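Local atomic coordinates of 2-oxo-1,2-dihydroquinoline 8-monooxygenase, oxygenase component (Pseudomonas putida, PDB entry 1Z02), a protein that probably hydroxylates 2-oxo-1,2-dihydroquinoline as the oxygenase component of a Rieske-type monooxygenase, carrying a [2Fe-2S] cluster and a mononuclear iron. Residues 59-64 against 68-73; 250-255 against 398-403. One frame throughout, in Å; residues are numbered along the deposited sequence.

How the interactions relate
The two contacts lie on opposite sides of the chain's centre, their own centres about 30 Å apart and their nearest atoms about 12 Å apart, and they share no strand or helix. Interaction 1 is core: every touching residue is buried, and the hairpin 58-63/66-73 of the Rieske domain is joined by main-chain hydrogen bonds with aliphatic side chains gathered on one face. Interaction 2 is nearer the surface and smaller, 146 Å² buried against 325 Å². It sets helix 392-404 beside strand 250-253, an outermost strand of the seven-stranded sheet in the ring-hydroxylase domain, through one salt bridge and one loose apolar contact.

Interaction 1: residues 59-64 against 68-73; sequences QGIQIC and IVLRRV
Ile61 makes the two closest side-chain contacts across the hairpin, with Ile68 and Leu70. Its CG1 sits between the backbone N and the carbonyl carbon (chi1 60°), a placement that turns this branch to the neighbouring strand, where CG1 lies 3.9 Å from CB of Ile68. The chain then runs on extended, and CD1 ends 3.7 Å from CD1 of Leu70; both pairs cross at a slant rather than lying alongside. CD1 of Leu70 also approaches Gln59 O. The CB of Ile63 only brushes CD1 of Ile68.

The strands are antiparallel, their axes at 145° and 4.6 Å apart at closest approach. Gln59 with Leu70 and Ile61 with Ile68 are hydrogen-bonded pairs, each joined in both directions; Ile61 N to Ile68 O, at 2.8 Å, is nearly straight at 168°. Between them Gly60 and Val69 form a non-hydrogen-bonded pair with CA atoms 4.2 Å apart, and Gly60 CA makes a CA-H...O contact with Ile68 O at 3.3 Å. Gln59 bends its amide away from the partner strand, and NE2 donates in its amide plane to Gly60 O at 3.2 Å.

Strand 76-81 extends the sheet beyond 66-73, while Val152 and Ile148 pack against the aliphatic face. The chemistry is therefore divided: reciprocal bonds satisfy the inward-facing N-H and C=O groups of Gln59, Ile61, Ile68 and Leu70, Gly60 and Val69 pair outward with Val439 and Leu80, and the aliphatic side chains supply an apolar layer. Val69, on the opposite face, has its side chain about 12 Å from the cluster.

Interaction 2: residues 250-255 against 398-403; sequences IAVVED and RKLASR
Glu254 and Arg403 provide the polar part of this contact, a salt bridge between the loop that follows strand 250-253 and the last turn of helix 392-404. Terminal nitrogen NH1 of Arg403 lies 3.1 Å from OE2 of Glu254 and 3.2 Å from OE1, so it sits before both carboxylate oxygens. OE2 stands at the guanidinium edge, near its plane, but the two flat groups are turned 80° apart. This is not the coplanar, two-nitrogen pairing of a bidentate bridge; it is a salt bridge through a single nitrogen whose geometry falls short of a hydrogen bond, so the attraction is probably mainly electrostatic. A bend at chi3 (-80°) folds the arginine back along its helix, where NE gives a weak bond to Lys399 O, 3.2 Å away with an N-H...O angle of 133°. The carboxylate has another weak partner in Trp404, whose NE1 donates to OE1.

The apolar part is slight. CG1 of Val252 comes within 4.4 Å of CB of Leu400, and the closest pair of CA atoms, in these same residues, is 7.8 Å apart. Around this pair, Met262 of strand 261-264 touches Leu400 and Thr396 touches Val252.

The arrangement is helix-on-sheet packing, with helix 392-404, within the ring-hydroxylase domain, against the end of the sheet formed by strands 250-253 and 261-264. That domain belongs to the Bet v 1-like clan, whose antiparallel sheet is packed by helices, and this contact is a peripheral instance, away from the iron sites.

Interaction 1: residues 59-64 against 68-73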
loop_
_atom_site.group_PDB
_atom_site.type_symbol
_atom_site.label_atom_id
_atom_site.label_comp_id
_atom_site.label_asym_id
_atom_site.label_seq_id
_atom_site.Cartn_x
_atom_site.Cartn_y
_atom_site.Cartn_z
ATOM N N GLN A 59 -10.459 -17.439 -18.886
ATOM C CA GLN A 59 -9.414 -16.570 -18.358
ATOM C C GLN A 59 -9.891 -15.132 -18.163
ATOM O O GLN A 59 -10.527 -14.553 -19.047
ATOM C CB GLN A 59 -8.213 -16.569 -19.307
ATOM C CG GLN A 59 -7.065 -15.688 -18.836
ATOM C CD GLN A 59 -6.342 -16.265 -17.640
ATOM O OE1 GLN A 59 -5.780 -17.357 -17.714
ATOM N NE2 GLN A 59 -6.343 -15.532 -16.529
ATOM N N GLY A 60 -9.574 -14.559 -17.008
ATOM C CA GLY A 60 -9.966 -13.188 -16.736
ATOM C C GLY A 60 -8.795 -12.228 -16.866
ATOM O O GLY A 60 -7.663 -12.564 -16.494
ATOM N N ILE A 61 -9.064 -11.041 -17.406
ATOM C CA ILE A 61 -8.062 -9.988 -17.586
ATOM C C ILE A 61 -8.709 -8.647 -17.241
ATOM O O ILE A 61 -9.864 -8.592 -16.800
ATOM C CB ILE A 61 -7.555 -9.917 -19.056
ATOM C CG1 ILE A 61 -8.723 -9.626 -20.000
ATOM C CG2 ILE A 61 -6.892 -11.218 -19.437
ATOM C CD1 ILE A 61 -8.331 -9.596 -21.468
ATOM N N GLN A 62 -7.962 -7.566 -17.427
ATOM C CA GLN A 62 -8.490 -6.231 -17.165
ATOM C C GLN A 62 -7.833 -5.248 -18.128
ATOM O O GLN A 62 -6.605 -5.174 -18.209
ATOM C CB GLN A 62 -8.225 -5.796 -15.708
ATOM C CG GLN A 62 -9.038 -4.563 -15.310
ATOM C CD GLN A 62 -8.838 -4.122 -13.870
ATOM O OE1 GLN A 62 -9.631 -3.348 -13.346
ATOM N NE2 GLN A 62 -7.776 -4.593 -13.233
ATOM N N ILE A 63 -8.666 -4.507 -18.858
ATOM C CA ILE A 63 -8.205 -3.524 -19.833
ATOM C C ILE A 63 -9.019 -2.239 -19.692
ATOM O O ILE A 63 -10.249 -2.280 -19.623
ATOM C CB ILE A 63 -8.346 -4.059 -21.283
ATOM C CG1 ILE A 63 -7.456 -5.296 -21.472
ATOM C CG2 ILE A 63 -7.948 -2.962 -22.277
ATOM C CD1 ILE A 63 -7.663 -5.997 -22.807
ATOM N N CYS A 64 -8.336 -1.099 -19.657
ATOM C CA CYS A 64 -8.994 0.193 -19.472
ATOM C C CYS A 64 -9.867 0.188 -18.222
ATOM O O CYS A 64 -10.922 0.822 -18.191
ATOM C CB CYS A 64 -9.842 0.569 -20.688
ATOM S SG CYS A 64 -8.855 1.052 -22.149
ATOM N N ILE A 68 -12.619 -8.250 -17.769
ATOM C CA ILE A 68 -13.120 -9.067 -18.872
ATOM C C ILE A 68 -12.771 -10.543 -18.700
ATOM O O ILE A 68 -11.661 -10.884 -18.306
ATOM C CB ILE A 68 -12.501 -8.582 -20.206
ATOM C CG1 ILE A 68 -12.880 -7.118 -20.455
ATOM C CG2 ILE A 68 -12.983 -9.450 -21.358
ATOM C CD1 ILE A 68 -12.141 -6.446 -21.625
ATOM N N VAL A 69 -13.722 -11.416 -19.007
ATOM C CA VAL A 69 -13.500 -12.846 -18.914
ATOM C C VAL A 69 -13.703 -13.449 -20.304
ATOM O O VAL A 69 -14.648 -13.092 -21.020
ATOM C CB VAL A 69 -14.467 -13.496 -17.897
ATOM C CG1 VAL A 69 -15.909 -13.210 -18.294
ATOM C CG2 VAL A 69 -14.207 -14.999 -17.806
ATOM N N LEU A 70 -12.796 -14.339 -20.696
ATOM C CA LEU A 70 -12.878 -14.974 -22.011
ATOM C C LEU A 70 -12.965 -16.490 -21.902
ATOM O O LEU A 70 -12.419 -17.098 -20.976
ATOM C CB LEU A 70 -11.657 -14.618 -22.874
ATOM C CG LEU A 70 -11.314 -13.158 -23.185
ATOM C CD1 LEU A 70 -10.556 -12.542 -22.031
ATOM C CD2 LEU A 70 -10.484 -13.106 -24.442
ATOM N N ARG A 71 -13.666 -17.089 -22.855
ATOM C CA ARG A 71 -13.814 -18.538 -22.906
ATOM C C ARG A 71 -13.855 -19.001 -24.350
ATOM O O ARG A 71 -14.474 -18.352 -25.194
ATOM C CB ARG A 71 -15.099 -18.998 -22.207
ATOM C CG ARG A 71 -15.267 -20.523 -22.240
ATOM C CD ARG A 71 -16.656 -20.980 -21.841
ATOM N NE ARG A 71 -16.755 -22.438 -21.892
ATOM C CZ ARG A 71 -17.902 -23.117 -21.929
ATOM N NH1 ARG A 71 -17.888 -24.442 -21.971
ATOM N NH2 ARG A 71 -19.064 -22.478 -21.938
ATOM N N ARG A 72 -13.186 -20.111 -24.644
ATOM C CA ARG A 72 -13.202 -20.639 -26.005
ATOM C C ARG A 72 -14.133 -21.840 -26.044
ATOM O O ARG A 72 -13.963 -22.784 -25.275
ATOM C CB ARG A 72 -11.809 -21.074 -26.458
ATOM C CG ARG A 72 -11.788 -21.600 -27.899
ATOM C CD ARG A 72 -10.458 -22.264 -28.250
ATOM N NE ARG A 72 -9.312 -21.353 -28.163
ATOM C CZ ARG A 72 -9.041 -20.396 -29.046
ATOM N NH1 ARG A 72 -7.983 -19.618 -28.878
ATOM N NH2 ARG A 72 -9.821 -20.217 -30.105
ATOM N N VAL A 73 -15.128 -21.793 -26.923
ATOM C CA VAL A 73 -16.068 -22.895 -27.060
ATOM C C VAL A 73 -16.218 -23.252 -28.532
ATOM O O VAL A 73 -16.563 -22.400 -29.352
ATOM C CB VAL A 73 -17.446 -22.538 -26.496
ATOM C CG1 VAL A 73 -18.360 -23.753 -26.579
ATOM C CG2 VAL A 73 -17.315 -22.110 -25.060
#

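Interaction 2: residues 250-255 against 398-403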
loop_
_atom_site.group_PDB
_atom_site.type_symbol
_atom_site.label_atom_id
_atom_site.label_comp_id
_atom_site.label_asym_id
_atom_site.label_seq_id
_atom_site.Cartn_x
_atom_site.Cartn_y
_atom_site.Cartn_z
ATOM N N ILE A 250 6.854 14.310 -40.106
ATOM C CA ILE A 250 5.876 13.297 -39.717
ATOM C C ILE A 250 4.592 13.491 -40.517
ATOM O O ILE A 250 4.134 14.614 -40.702
ATOM C CB ILE A 250 5.538 13.394 -38.202
ATOM C CG1 ILE A 250 6.799 13.155 -37.365
ATOM C CG2 ILE A 250 4.442 12.394 -37.841
ATOM C CD1 ILE A 250 6.586 13.317 -35.878
ATOM N N ALA A 251 4.017 12.397 -41.000
ATOM C CA ALA A 251 2.781 12.464 -41.761
ATOM C C ALA A 251 1.625 11.964 -40.900
ATOM O O ALA A 251 1.630 10.818 -40.436
ATOM C CB ALA A 251 2.898 11.620 -43.026
ATOM N N VAL A 252 0.636 12.827 -40.681
ATOM C CA VAL A 252 -0.526 12.457 -39.884
ATOM C C VAL A 252 -1.626 11.916 -40.793
ATOM O O VAL A 252 -2.027 12.574 -41.756
ATOM C CB VAL A 252 -1.075 13.670 -39.090
ATOM C CG1 VAL A 252 -2.224 13.234 -38.185
ATOM C CG2 VAL A 252 0.035 14.297 -38.258
ATOM N N VAL A 253 -2.097 10.708 -40.489
ATOM C CA VAL A 253 -3.152 10.077 -41.270
ATOM C C VAL A 253 -4.446 10.193 -40.483
ATOM O O VAL A 253 -4.518 9.801 -39.322
ATOM C CB VAL A 253 -2.843 8.600 -41.553
ATOM C CG1 VAL A 253 -3.916 8.019 -42.468
ATOM C CG2 VAL A 253 -1.483 8.481 -42.192
ATOM N N GLU A 254 -5.464 10.750 -41.125
ATOM C CA GLU A 254 -6.749 10.986 -40.481
ATOM C C GLU A 254 -7.991 10.537 -41.241
ATOM O O GLU A 254 -9.091 11.010 -40.925
ATOM C CB GLU A 254 -6.909 12.478 -40.216
ATOM C CG GLU A 254 -6.572 12.909 -38.848
ATOM C CD GLU A 254 -6.427 14.396 -38.753
ATOM O OE1 GLU A 254 -7.382 15.137 -38.537
ATOM O OE2 GLU A 254 -5.317 14.861 -38.914
ATOM N N ASP A 255 -7.832 9.658 -42.231
ATOM C CA ASP A 255 -8.968 9.195 -43.019
ATOM C C ASP A 255 -9.907 8.324 -42.235
ATOM O O ASP A 255 -9.545 7.620 -41.285
ATOM C CB ASP A 255 -8.553 8.390 -44.237
ATOM C CG ASP A 255 -7.580 9.108 -45.111
ATOM O OD1 ASP A 255 -7.004 8.409 -45.947
ATOM O OD2 ASP A 255 -7.386 10.337 -44.991
ATOM N N ARG A 398 0.117 13.015 -29.308
ATOM C CA ARG A 398 -0.853 13.425 -28.299
ATOM C C ARG A 398 -2.007 14.189 -28.931
ATOM O O ARG A 398 -3.164 13.977 -28.575
ATOM C CB ARG A 398 -0.189 14.288 -27.224
ATOM C CG ARG A 398 0.841 13.549 -26.373
ATOM C CD ARG A 398 1.295 14.432 -25.240
ATOM N NE ARG A 398 2.464 13.904 -24.551
ATOM C CZ ARG A 398 3.185 14.611 -23.681
ATOM N NH1 ARG A 398 4.241 14.079 -23.085
ATOM N NH2 ARG A 398 2.843 15.865 -23.413
ATOM N N LYS A 399 -1.697 15.074 -29.871
ATOM C CA LYS A 399 -2.731 15.851 -30.534
ATOM C C LYS A 399 -3.690 14.982 -31.338
ATOM O O LYS A 399 -4.902 15.132 -31.229
ATOM C CB LYS A 399 -2.103 16.887 -31.463
ATOM C CG LYS A 399 -1.382 18.013 -30.760
ATOM C CD LYS A 399 -0.934 19.046 -31.771
ATOM C CE LYS A 399 -0.166 20.175 -31.118
ATOM N NZ LYS A 399 0.171 21.232 -32.116
ATOM N N LEU A 400 -3.153 14.078 -32.151
ATOM C CA LEU A 400 -4.001 13.221 -32.966
ATOM C C LEU A 400 -4.804 12.262 -32.093
ATOM O O LEU A 400 -5.940 11.930 -32.412
ATOM C CB LEU A 400 -3.158 12.448 -33.991
ATOM C CG LEU A 400 -2.374 11.188 -33.603
ATOM C CD1 LEU A 400 -3.261 9.954 -33.700
ATOM C CD2 LEU A 400 -1.199 11.039 -34.540
ATOM N N ALA A 401 -4.219 11.817 -30.991
ATOM C CA ALA A 401 -4.922 10.904 -30.089
ATOM C C ALA A 401 -6.092 11.649 -29.442
ATOM O O ALA A 401 -7.178 11.092 -29.259
ATOM C CB ALA A 401 -3.968 10.389 -29.023
ATOM N N SER A 402 -5.864 12.912 -29.096
ATOM C CA SER A 402 -6.906 13.724 -28.472
ATOM C C SER A 402 -8.052 13.955 -29.446
ATOM O O SER A 402 -9.220 13.945 -29.059
ATOM C CB SER A 402 -6.350 15.079 -28.028
ATOM O OG SER A 402 -5.296 14.937 -27.093
ATOM N N ARG A 403 -7.718 14.147 -30.714
ATOM C CA ARG A 403 -8.730 14.395 -31.729
ATOM C C ARG A 403 -9.523 13.188 -32.206
ATOM O O ARG A 403 -10.717 13.308 -32.470
ATOM C CB ARG A 403 -8.090 15.084 -32.931
ATOM C CG ARG A 403 -7.741 16.541 -32.673
ATOM C CD ARG A 403 -7.036 17.145 -33.873
ATOM N NE ARG A 403 -5.626 16.781 -33.923
ATOM C CZ ARG A 403 -4.970 16.450 -35.032
ATOM N NH1 ARG A 403 -5.589 16.428 -36.202
ATOM N NH2 ARG A 403 -3.682 16.146 -34.978
#